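PDB 3WL4: uncharacterized protein from Pyrococcus furiosus, which is uncharacterized but probably acts as a metal-dependent deacetylase of N-acetylated sugars, like other GlcNAc-PI de-N-acetylases. Local coordinates for residues A[61-66]-A[103-108]; A[37-42]-A[137-142]; A[92-97]-A[212-217]. All coordinates share one frame; numbering follows the deposited sequence.

Contact 1. Residues A[61-66]-A[103-108]; sequences EVIYIC and KIYWLN. With HE2 (hexan-1-ol), chain O.
Tyr64 and Ile104 lie side by side and point the same way on adjacent parallel strands, 61-66 and 103-108, the two ends of a beta-alpha-beta crossover in the Rossmann-like sheet. Four backbone bonds join the strands; the straightest runs from Tyr105 N to Tyr64 O at 2.8 Å. Ile104 can be followed outward. Its CB sits 4.1 Å from CAD of the bound hexan-1-ol. CG2 lies over one face of the Trp106 ring and also meets Tyr64 CB. Ile104 CG1, held beside the backbone N (chi1 -63°), lies between hexanol CAG (3.9 Å) and Tyr64 CD2 (4.0 Å). At the tip, Ile104 CD1 comes 3.8 Å from hexanol CAG. An alanine here would lose CG1, CG2 and CD1, which would probably open a gap between the Tyr64 ring, the indole and the alkyl chain. The hexanol hydroxyl OAB accepts a 2.9 Å hydrogen bond from Ile104 N. On the other side of the sheet, Ile63 CG2 meets the Tyr105 ring at its edge, and helix 118-131 packs there, its Glu131 taking both Tyr105 OH and Lys103 NZ. At the C-terminal end Cys66 SG approaches the indole obliquely, 3.7 Å from Trp106 CZ3.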
loop_
_atom_site.group_PDB
_atom_site.type_symbol
_atom_site.label_atom_id
_atom_site.label_comp_id
_atom_site.label_asym_id
_atom_site.label_seq_id
_atom_site.Cartn_x
_atom_site.Cartn_y
_atom_site.Cartn_z
ATOM N N GLU A 61 11.102 35.403 10.270
ATOM C CA GLU A 61 10.756 34.961 8.967
ATOM C C GLU A 61 9.826 33.732 9.124
ATOM O O GLU A 61 10.256 32.774 9.732
ATOM C CB GLU A 61 11.995 34.495 8.168
ATOM C CG GLU A 61 11.711 34.053 6.843
ATOM C CD GLU A 61 12.946 33.591 6.037
ATOM O OE1 GLU A 61 14.106 33.781 6.549
ATOM O OE2 GLU A 61 12.786 33.215 4.885
ATOM N N VAL A 62 8.582 33.924 8.702
ATOM C CA VAL A 62 7.553 32.833 8.851
ATOM C C VAL A 62 7.373 32.311 7.481
ATOM O O VAL A 62 7.098 32.960 6.438
ATOM C CB VAL A 62 6.237 33.405 9.345
ATOM C CG1 VAL A 62 5.197 32.219 9.317
ATOM C CG2 VAL A 62 6.377 34.054 10.744
ATOM N N ILE A 63 7.550 30.920 7.355
ATOM C CA ILE A 63 7.387 30.176 6.098
ATOM C C ILE A 63 6.274 29.111 6.302
ATOM O O ILE A 63 6.242 28.542 7.386
ATOM C CB ILE A 63 8.756 29.422 5.829
ATOM C CG1 ILE A 63 9.847 30.522 5.504
ATOM C CG2 ILE A 63 8.561 28.542 4.613
ATOM C CD1 ILE A 63 11.241 29.814 5.663
ATOM N N TYR A 64 5.455 28.992 5.299
ATOM C CA TYR A 64 4.388 27.915 5.413
ATOM C C TYR A 64 4.862 26.673 4.619
ATOM O O TYR A 64 5.542 26.761 3.580
ATOM C CB TYR A 64 3.147 28.333 4.712
ATOM C CG TYR A 64 2.334 29.419 5.411
ATOM C CD1 TYR A 64 2.730 29.963 6.620
ATOM C CD2 TYR A 64 1.165 29.791 4.754
ATOM C CE1 TYR A 64 1.862 30.985 7.244
ATOM C CE2 TYR A 64 0.290 30.736 5.375
ATOM C CZ TYR A 64 0.697 31.248 6.556
ATOM O OH TYR A 64 -0.143 32.216 7.142
ATOM N N ILE A 65 4.429 25.509 5.171
ATOM C CA ILE A 65 4.341 24.285 4.324
ATOM C C ILE A 65 2.853 23.924 4.279
ATOM O O ILE A 65 2.300 23.769 5.419
ATOM C CB ILE A 65 5.151 23.114 4.926
ATOM C CG1 ILE A 65 6.646 23.462 4.925
ATOM C CG2 ILE A 65 4.953 21.880 3.983
ATOM C CD1 ILE A 65 7.496 22.368 5.683
ATOM N N CYS A 66 2.267 23.829 3.113
ATOM C CA CYS A 66 0.832 23.401 3.003
ATOM C C CYS A 66 0.861 22.002 2.452
ATOM O O CYS A 66 1.358 21.756 1.407
ATOM C CB CYS A 66 0.121 24.406 2.130
ATOM S SG CYS A 66 -1.672 24.126 2.191
ATOM N N LYS A 103 6.857 33.163 2.059
ATOM C CA LYS A 103 7.263 31.950 1.292
ATOM C C LYS A 103 6.318 30.787 1.713
ATOM O O LYS A 103 6.057 30.623 2.937
ATOM C CB LYS A 103 8.690 31.573 1.594
ATOM C CG LYS A 103 9.179 30.336 0.845
ATOM C CD LYS A 103 10.682 30.015 1.181
ATOM C CE LYS A 103 11.767 31.041 0.954
ATOM N NZ LYS A 103 13.162 30.216 1.047
ATOM N N ILE A 104 5.844 30.105 0.680
ATOM C CA ILE A 104 4.912 28.953 0.934
ATOM C C ILE A 104 5.500 27.799 0.101
ATOM O O ILE A 104 5.672 27.904 -1.120
ATOM C CB ILE A 104 3.496 29.260 0.446
ATOM C CG1 ILE A 104 2.923 30.462 1.265
ATOM C CG2 ILE A 104 2.652 27.942 0.699
ATOM C CD1 ILE A 104 1.633 30.966 0.589
ATOM N N TYR A 105 5.699 26.637 0.760
ATOM C CA TYR A 105 5.975 25.373 0.013
ATOM C C TYR A 105 4.648 24.590 -0.104
ATOM O O TYR A 105 4.012 24.342 0.960
ATOM C CB TYR A 105 6.921 24.519 0.800
ATOM C CG TYR A 105 8.374 25.016 0.856
ATOM C CD1 TYR A 105 9.318 24.505 -0.040
ATOM C CD2 TYR A 105 8.793 25.972 1.857
ATOM C CE1 TYR A 105 10.635 24.922 0.012
ATOM C CE2 TYR A 105 10.143 26.366 1.913
ATOM C CZ TYR A 105 10.991 25.792 0.996
ATOM O OH TYR A 105 12.393 26.190 1.057
ATOM N N TRP A 106 4.350 24.217 -1.277
ATOM C CA TRP A 106 3.122 23.454 -1.551
ATOM C C TRP A 106 3.472 22.006 -1.808
ATOM O O TRP A 106 4.092 21.681 -2.831
ATOM C CB TRP A 106 2.475 23.992 -2.826
ATOM C CG TRP A 106 1.999 25.462 -2.682
ATOM C CD1 TRP A 106 2.698 26.566 -3.134
ATOM C CD2 TRP A 106 0.804 25.925 -2.055
ATOM N NE1 TRP A 106 1.877 27.733 -2.885
ATOM C CE2 TRP A 106 0.784 27.327 -2.194
ATOM C CE3 TRP A 106 -0.254 25.274 -1.443
ATOM C CZ2 TRP A 106 -0.310 28.117 -1.724
ATOM C CZ3 TRP A 106 -1.342 26.025 -0.935
ATOM C CH2 TRP A 106 -1.334 27.418 -1.116
ATOM N N LEU A 107 3.091 21.123 -0.910
ATOM C CA LEU A 107 3.407 19.677 -1.195
ATOM C C LEU A 107 2.514 19.106 -2.210
ATOM O O LEU A 107 2.914 18.059 -2.822
ATOM C CB LEU A 107 3.337 18.788 0.107
ATOM C CG LEU A 107 4.258 19.247 1.231
ATOM C CD1 LEU A 107 4.260 18.108 2.257
ATOM C CD2 LEU A 107 5.685 19.559 0.784
ATOM N N ASN A 108 1.293 19.679 -2.410
ATOM C CA ASN A 108 0.365 19.276 -3.450
ATOM C C ASN A 108 -0.215 17.890 -3.316
ATOM O O ASN A 108 -0.792 17.411 -4.296
ATOM C CB ASN A 108 0.955 19.469 -4.882
ATOM C CG ASN A 108 1.182 21.007 -5.240
ATOM O OD1 ASN A 108 2.272 21.327 -5.667
ATOM N ND2 ASN A 108 0.239 21.705 -5.092
HETATM C CAA HE2 O . 2.119 36.180 -0.777
HETATM C CAC HE2 O . 3.026 34.884 -0.300
HETATM C CAE HE2 O . 3.818 34.374 -1.549
HETATM C CAG HE2 O . 4.102 32.857 -1.572
HETATM C CAF HE2 O . 5.007 32.547 -2.745
HETATM C CAD HE2 O . 5.459 31.131 -2.574
HETATM O OAB HE2 O . 6.703 30.985 -1.946
HETATM O O HOH W 1 14.336 31.213 3.702
HETATM O O HOH W 2 -0.049 21.868 -1.217
#

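Contact 2. Residues A[37-42]-A[137-142]; sequences IEPHPD and FAPDPW. With CD (cadmium ion), chain C; TAM (tris(hydroxyethyl)aminomethane), chain K.
The Pro39 and Pro139 rings reach toward each other, Pro39 CD lying 3.6 Å from Pro139 CG, just where strands 33-38 and 135-139 of the parallel sheet run out into loops. Two residues back along the strands the chains are still paired: Ile37 N donates to Phe137 O at 2.9 Å, tilted 24° from the carbonyl plane. Ile37 CB rests 3.4 Å from that same oxygen, while Ile37 O faces CD of Pro139, a residue with no N-H to offer; the Ile37 carbonyl instead accepts from Tyr190 OH. Beyond the prolines the segments part. His40 turns its imidazole, one face of which carries Pro39 CB, so that ND1 binds the cadmium ion at 2.3 Å. Asp43 and His151 bind the metal too, and the amine N and O4 of the tris molecule are further ligands. On the side away from the metal, His40 NE2 is hydrogen-bonded to Asp150 OD2, a second-shell carboxylate that probably fixes the ring's rotation. Within segment 137-142, Asp140 OD1 accepts from Trp142 N, an Asx turn. Strand 33-38 has strand 61-68 on its other side, strand 186-190 flanks 135-139, and helix 149-164 packs on Ile37, Pro39 and Ala138.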
loop_
_atom_site.group_PDB
_atom_site.type_symbol
_atom_site.label_atom_id
_atom_site.label_comp_id
_atom_site.label_asym_id
_atom_site.label_seq_id
_atom_site.Cartn_x
_atom_site.Cartn_y
_atom_site.Cartn_z
ATOM N N ILE A 37 3.158 24.664 9.547
ATOM C CA ILE A 37 2.697 23.542 8.706
ATOM C C ILE A 37 1.144 23.492 8.798
ATOM O O ILE A 37 0.586 23.374 9.942
ATOM C CB ILE A 37 3.304 22.229 9.183
ATOM C CG1 ILE A 37 4.852 22.392 9.050
ATOM C CG2 ILE A 37 2.866 21.122 8.173
ATOM C CD1 ILE A 37 5.616 21.084 9.409
ATOM N N GLU A 38 0.498 23.542 7.655
ATOM C CA GLU A 38 -0.969 23.520 7.636
ATOM C C GLU A 38 -1.429 22.379 6.768
ATOM O O GLU A 38 -0.913 22.142 5.673
ATOM C CB GLU A 38 -1.606 24.797 7.042
ATOM C CG GLU A 38 -0.965 25.310 5.711
ATOM C CD GLU A 38 -1.570 26.645 5.259
ATOM O OE1 GLU A 38 -2.363 27.202 5.968
ATOM O OE2 GLU A 38 -1.300 26.999 4.079
ATOM N N PRO A 39 -2.511 21.695 7.185
ATOM C CA PRO A 39 -3.062 20.614 6.319
ATOM C C PRO A 39 -3.638 21.102 5.020
ATOM O O PRO A 39 -3.401 20.514 3.971
ATOM C CB PRO A 39 -4.174 19.996 7.218
ATOM C CG PRO A 39 -3.716 20.268 8.690
ATOM C CD PRO A 39 -3.012 21.711 8.589
ATOM N N HIS A 40 -4.419 22.252 5.113
ATOM C CA HIS A 40 -5.032 22.809 3.915
ATOM C C HIS A 40 -4.731 24.334 3.874
ATOM O O HIS A 40 -4.385 24.929 4.882
ATOM C CB HIS A 40 -6.586 22.688 4.135
ATOM C CG HIS A 40 -7.032 21.273 4.363
ATOM N ND1 HIS A 40 -7.621 20.907 5.554
ATOM C CD2 HIS A 40 -6.980 20.166 3.564
ATOM C CE1 HIS A 40 -7.855 19.612 5.535
ATOM N NE2 HIS A 40 -7.545 19.147 4.318
ATOM N N PRO A 41 -4.995 24.921 2.686
ATOM C CA PRO A 41 -4.830 26.385 2.618
ATOM C C PRO A 41 -5.949 26.995 3.563
ATOM O O PRO A 41 -7.128 26.642 3.462
ATOM C CB PRO A 41 -5.184 26.691 1.177
ATOM C CG PRO A 41 -4.937 25.406 0.383
ATOM C CD PRO A 41 -5.329 24.293 1.403
ATOM N N ASP A 42 -5.453 27.797 4.434
ATOM C CA ASP A 42 -6.238 28.586 5.415
ATOM C C ASP A 42 -6.046 28.076 6.821
ATOM O O ASP A 42 -6.305 28.801 7.750
ATOM C CB ASP A 42 -7.715 28.828 5.166
ATOM C CG ASP A 42 -8.635 27.591 5.379
ATOM O OD1 ASP A 42 -8.290 26.669 6.182
ATOM O OD2 ASP A 42 -9.817 27.564 4.808
ATOM N N PHE A 137 5.576 24.888 13.790
ATOM C CA PHE A 137 4.241 24.784 14.295
ATOM C C PHE A 137 3.436 23.829 13.420
ATOM O O PHE A 137 3.558 23.791 12.238
ATOM C CB PHE A 137 3.581 26.170 14.133
ATOM C CG PHE A 137 4.173 27.306 15.058
ATOM C CD1 PHE A 137 3.541 27.658 16.228
ATOM C CD2 PHE A 137 5.301 27.988 14.599
ATOM C CE1 PHE A 137 4.051 28.681 17.062
ATOM C CE2 PHE A 137 5.882 28.997 15.468
ATOM C CZ PHE A 137 5.254 29.318 16.677
ATOM N N ALA A 138 2.585 23.103 14.095
ATOM C CA ALA A 138 1.660 22.137 13.396
ATOM C C ALA A 138 0.431 21.863 14.239
ATOM O O ALA A 138 0.449 22.147 15.433
ATOM C CB ALA A 138 2.464 20.777 13.222
ATOM N N PRO A 139 -0.610 21.276 13.646
ATOM C CA PRO A 139 -1.791 20.899 14.485
ATOM C C PRO A 139 -1.469 19.820 15.509
ATOM O O PRO A 139 -0.574 18.966 15.259
ATOM C CB PRO A 139 -2.814 20.284 13.494
ATOM C CG PRO A 139 -2.373 20.958 12.088
ATOM C CD PRO A 139 -0.792 21.002 12.214
ATOM N N ASP A 140 -2.140 19.920 16.662
ATOM C CA ASP A 140 -2.006 18.889 17.670
ATOM C C ASP A 140 -2.796 17.626 17.194
ATOM O O ASP A 140 -4.037 17.641 17.093
ATOM C CB ASP A 140 -2.659 19.425 18.931
ATOM C CG ASP A 140 -2.633 18.505 20.104
ATOM O OD1 ASP A 140 -2.361 17.277 19.943
ATOM O OD2 ASP A 140 -2.887 18.954 21.284
ATOM N N PRO A 141 -2.095 16.537 16.876
ATOM C CA PRO A 141 -2.851 15.364 16.338
ATOM C C PRO A 141 -3.656 14.639 17.372
ATOM O O PRO A 141 -4.462 13.782 16.959
ATOM C CB PRO A 141 -1.647 14.457 15.817
ATOM C CG PRO A 141 -0.493 14.759 16.833
ATOM C CD PRO A 141 -0.614 16.344 17.020
ATOM N N TRP A 142 -3.504 14.993 18.590
ATOM C CA TRP A 142 -4.315 14.389 19.671
ATOM C C TRP A 142 -5.516 15.246 20.074
ATOM O O TRP A 142 -6.230 14.873 21.043
ATOM C CB TRP A 142 -3.495 14.179 20.930
ATOM C CG TRP A 142 -2.293 13.210 20.650
ATOM C CD1 TRP A 142 -2.378 11.867 20.514
ATOM C CD2 TRP A 142 -0.939 13.616 20.443
ATOM N NE1 TRP A 142 -1.082 11.344 20.254
ATOM C CE2 TRP A 142 -0.206 12.405 20.183
ATOM C CE3 TRP A 142 -0.275 14.845 20.466
ATOM C CZ2 TRP A 142 1.184 12.399 19.973
ATOM C CZ3 TRP A 142 1.137 14.854 20.218
ATOM C CH2 TRP A 142 1.819 13.648 19.966
HETATM CD CD CD C . -8.075 22.264 7.409
HETATM C C TAM K . -10.714 24.227 7.252
HETATM C C1 TAM K . -11.555 23.144 6.667
HETATM C C2 TAM K . -10.407 24.295 8.692
HETATM C C3 TAM K . -11.272 25.548 6.901
HETATM C C4 TAM K . -11.615 22.116 7.704
HETATM C C5 TAM K . -9.842 22.868 8.944
HETATM C C6 TAM K . -11.446 25.752 5.487
HETATM N N TAM K . -9.294 23.974 6.546
HETATM O O4 TAM K . -10.373 21.390 7.133
HETATM O O5 TAM K . -9.289 23.238 10.023
HETATM O O6 TAM K . -12.220 24.858 4.580
#

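Contact 3. Residues A[92-97]-A[212-217]; sequences EEESAK and IRAHRS. With HE2 (hexan-1-ol), chain O.
The His215 imidazole meets Glu92 at its edge, with Glu92 CD and Ile212 O near the ring plane, and Ser95 CB comes to it obliquely, 3.3 Å from His215 NE2. The Arg216 guanidinium is likewise met at its edge, by the Glu94 carboxylate. These groups join helix 81-99, the crossover helix between strands 61-68 and 103-109, to the turn at the C-terminal end of helix 205-213, where His215 is the centre of an inverse gamma turn. The Glu92 carboxylate stands 78° to the imidazole, and His215 NE2 makes only a weak, bent bond to Glu92 OE1, 3.1 Å long. The stronger bond of Glu92 is at OE2, which accepts from Asp42 N in the loop that carries the cadmium ligands His40 and Asp43. A bend in the Glu92 chain (chi2 74°) brings the carboxylate back toward both. Asp42 also packs on His215, so this buried corner lies close to the metal pocket. Ser95 OG, for its part, is bonded to Ala211 O on helix 205-213, and Ala214 CB packs 4.1 Å from Ser95 CB. The outer edge is polar. Glu94 runs extended past Ala214, its CD 3.8 Å from Ala214 CB, and the side chain crosses that of Arg216 at about a right angle. Even so, the carboxylate and guanidinium end nearly coplanar, 11° apart, which suits an in-plane salt bridge. In it Glu94 OE2 lies in the guanidinium plane and offers its syn lone pair to Arg216 NH2 at 2.8 Å.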
loop_
_atom_site.group_PDB
_atom_site.type_symbol
_atom_site.label_atom_id
_atom_site.label_comp_id
_atom_site.label_asym_id
_atom_site.label_seq_id
_atom_site.Cartn_x
_atom_site.Cartn_y
_atom_site.Cartn_z
ATOM N N GLU A 92 -4.473 31.843 -0.640
ATOM C CA GLU A 92 -3.455 31.814 0.398
ATOM C C GLU A 92 -2.327 32.847 0.239
ATOM O O GLU A 92 -1.774 33.353 1.193
ATOM C CB GLU A 92 -2.849 30.342 0.420
ATOM C CG GLU A 92 -1.890 30.138 1.570
ATOM C CD GLU A 92 -2.645 30.009 2.885
ATOM O OE1 GLU A 92 -3.048 31.057 3.529
ATOM O OE2 GLU A 92 -2.885 28.902 3.463
ATOM N N GLU A 93 -2.006 33.070 -1.045
ATOM C CA GLU A 93 -0.958 34.146 -1.251
ATOM C C GLU A 93 -1.486 35.498 -0.731
ATOM O O GLU A 93 -0.685 36.225 -0.106
ATOM C CB GLU A 93 -0.635 34.266 -2.744
ATOM C CG GLU A 93 0.286 32.968 -3.159
ATOM C CD GLU A 93 0.360 32.796 -4.684
ATOM O OE1 GLU A 93 -0.399 33.480 -5.479
ATOM O OE2 GLU A 93 1.216 31.938 -5.082
ATOM N N GLU A 94 -2.762 35.758 -0.943
ATOM C CA GLU A 94 -3.320 37.078 -0.447
ATOM C C GLU A 94 -3.384 37.043 1.102
ATOM O O GLU A 94 -3.015 38.001 1.796
ATOM C CB GLU A 94 -4.670 37.260 -1.101
ATOM C CG GLU A 94 -5.601 38.421 -0.494
ATOM C CD GLU A 94 -7.188 38.339 -0.996
ATOM O OE1 GLU A 94 -7.781 37.256 -1.549
ATOM O OE2 GLU A 94 -7.919 39.323 -0.678
ATOM N N SER A 95 -3.868 35.943 1.710
ATOM C CA SER A 95 -3.879 35.842 3.155
ATOM C C SER A 95 -2.512 35.968 3.778
ATOM O O SER A 95 -2.270 36.657 4.786
ATOM C CB SER A 95 -4.505 34.450 3.462
ATOM O OG SER A 95 -4.574 34.205 4.848
ATOM N N ALA A 96 -1.552 35.231 3.203
ATOM C CA ALA A 96 -0.226 35.275 3.690
ATOM C C ALA A 96 0.419 36.670 3.589
ATOM O O ALA A 96 1.127 37.062 4.571
ATOM C CB ALA A 96 0.659 34.247 2.850
ATOM N N LYS A 97 0.120 37.396 2.535
ATOM C CA LYS A 97 0.717 38.768 2.437
ATOM C C LYS A 97 0.147 39.610 3.619
ATOM O O LYS A 97 0.936 40.375 4.243
ATOM C CB LYS A 97 0.312 39.327 1.102
ATOM C CG LYS A 97 0.850 40.744 0.818
ATOM C CD LYS A 97 0.465 41.013 -0.712
ATOM C CE LYS A 97 0.446 42.610 -1.071
ATOM N NZ LYS A 97 -0.390 42.979 -2.319
ATOM N N ILE A 212 -8.413 35.352 7.273
ATOM C CA ILE A 212 -9.230 34.167 7.054
ATOM C C ILE A 212 -10.203 34.345 5.901
ATOM O O ILE A 212 -10.342 33.501 5.007
ATOM C CB ILE A 212 -9.930 33.770 8.370
ATOM C CG1 ILE A 212 -8.838 33.414 9.369
ATOM C CG2 ILE A 212 -10.890 32.639 8.112
ATOM C CD1 ILE A 212 -9.399 33.277 10.859
ATOM N N ARG A 213 -10.916 35.545 5.876
ATOM C CA ARG A 213 -11.883 35.720 4.840
ATOM C C ARG A 213 -11.290 35.941 3.458
ATOM O O ARG A 213 -12.021 35.726 2.459
ATOM C CB ARG A 213 -12.791 37.007 5.262
ATOM C CG ARG A 213 -13.759 36.695 6.382
ATOM C CD ARG A 213 -15.219 37.379 6.051
ATOM N NE ARG A 213 -15.936 36.673 5.010
ATOM C CZ ARG A 213 -17.189 36.903 4.651
ATOM N NH1 ARG A 213 -17.899 37.917 5.308
ATOM N NH2 ARG A 213 -17.734 36.272 3.668
ATOM N N ALA A 214 -9.932 36.191 3.422
ATOM C CA ALA A 214 -9.277 36.201 2.115
ATOM C C ALA A 214 -9.398 34.837 1.341
ATOM O O ALA A 214 -9.360 34.773 0.087
ATOM C CB ALA A 214 -7.830 36.527 2.282
ATOM N N HIS A 215 -9.693 33.764 2.151
ATOM C CA HIS A 215 -9.999 32.463 1.525
ATOM C C HIS A 215 -11.469 32.455 1.201
ATOM O O HIS A 215 -12.308 31.732 1.829
ATOM C CB HIS A 215 -9.624 31.348 2.610
ATOM C CG HIS A 215 -8.172 31.300 2.830
ATOM N ND1 HIS A 215 -7.353 30.419 2.130
ATOM C CD2 HIS A 215 -7.376 31.970 3.686
ATOM C CE1 HIS A 215 -6.119 30.605 2.527
ATOM N NE2 HIS A 215 -6.063 31.557 3.462
ATOM N N ARG A 216 -11.808 33.269 0.194
ATOM C CA ARG A 216 -13.224 33.524 -0.084
ATOM C C ARG A 216 -13.974 32.290 -0.510
ATOM O O ARG A 216 -15.185 32.126 -0.231
ATOM C CB ARG A 216 -13.280 34.507 -1.266
ATOM C CG ARG A 216 -12.720 35.878 -0.948
ATOM C CD ARG A 216 -12.611 36.743 -2.299
ATOM N NE ARG A 216 -12.715 38.157 -1.984
ATOM C CZ ARG A 216 -11.682 38.932 -1.635
ATOM N NH1 ARG A 216 -11.896 40.221 -1.357
ATOM N NH2 ARG A 216 -10.436 38.431 -1.550
ATOM N N SER A 217 -13.299 31.335 -1.223
ATOM C CA SER A 217 -13.971 30.129 -1.690
ATOM C C SER A 217 -14.493 29.269 -0.486
ATOM O O SER A 217 -15.428 28.479 -0.707
ATOM C CB SER A 217 -12.965 29.253 -2.554
ATOM O OG SER A 217 -11.915 28.808 -1.693
HETATM C CAA HE2 O . 2.119 36.180 -0.777
HETATM C CAC HE2 O . 3.026 34.884 -0.300
HETATM C CAE HE2 O . 3.818 34.374 -1.549
HETATM C CAG HE2 O . 4.102 32.857 -1.572
HETATM C CAF HE2 O . 5.007 32.547 -2.745
HETATM C CAD HE2 O . 5.459 31.131 -2.574
HETATM O OAB HE2 O . 6.703 30.985 -1.946
#

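From the N terminus, strand 33-38 opens the first loop, which contact 2 closes about a hundred residues later at strand 135-139. Contact 1 falls wholly within that span, joining strands 61-68 and 103-109 round helix 81-99. Contact 3 starts on this same helix and closes only at 212-217, so it crosses both of the others. Contacts 1 and 2 share one parallel sheet, strands 61-68 and 33-38 being neighbours, with Cys66 beside Pro41. Glu92 joins the rest: its aliphatic part packs on Ile104 and Trp106 of contact 1, while its carboxylate reaches the metal-site loop of contact 2, close to Glu38.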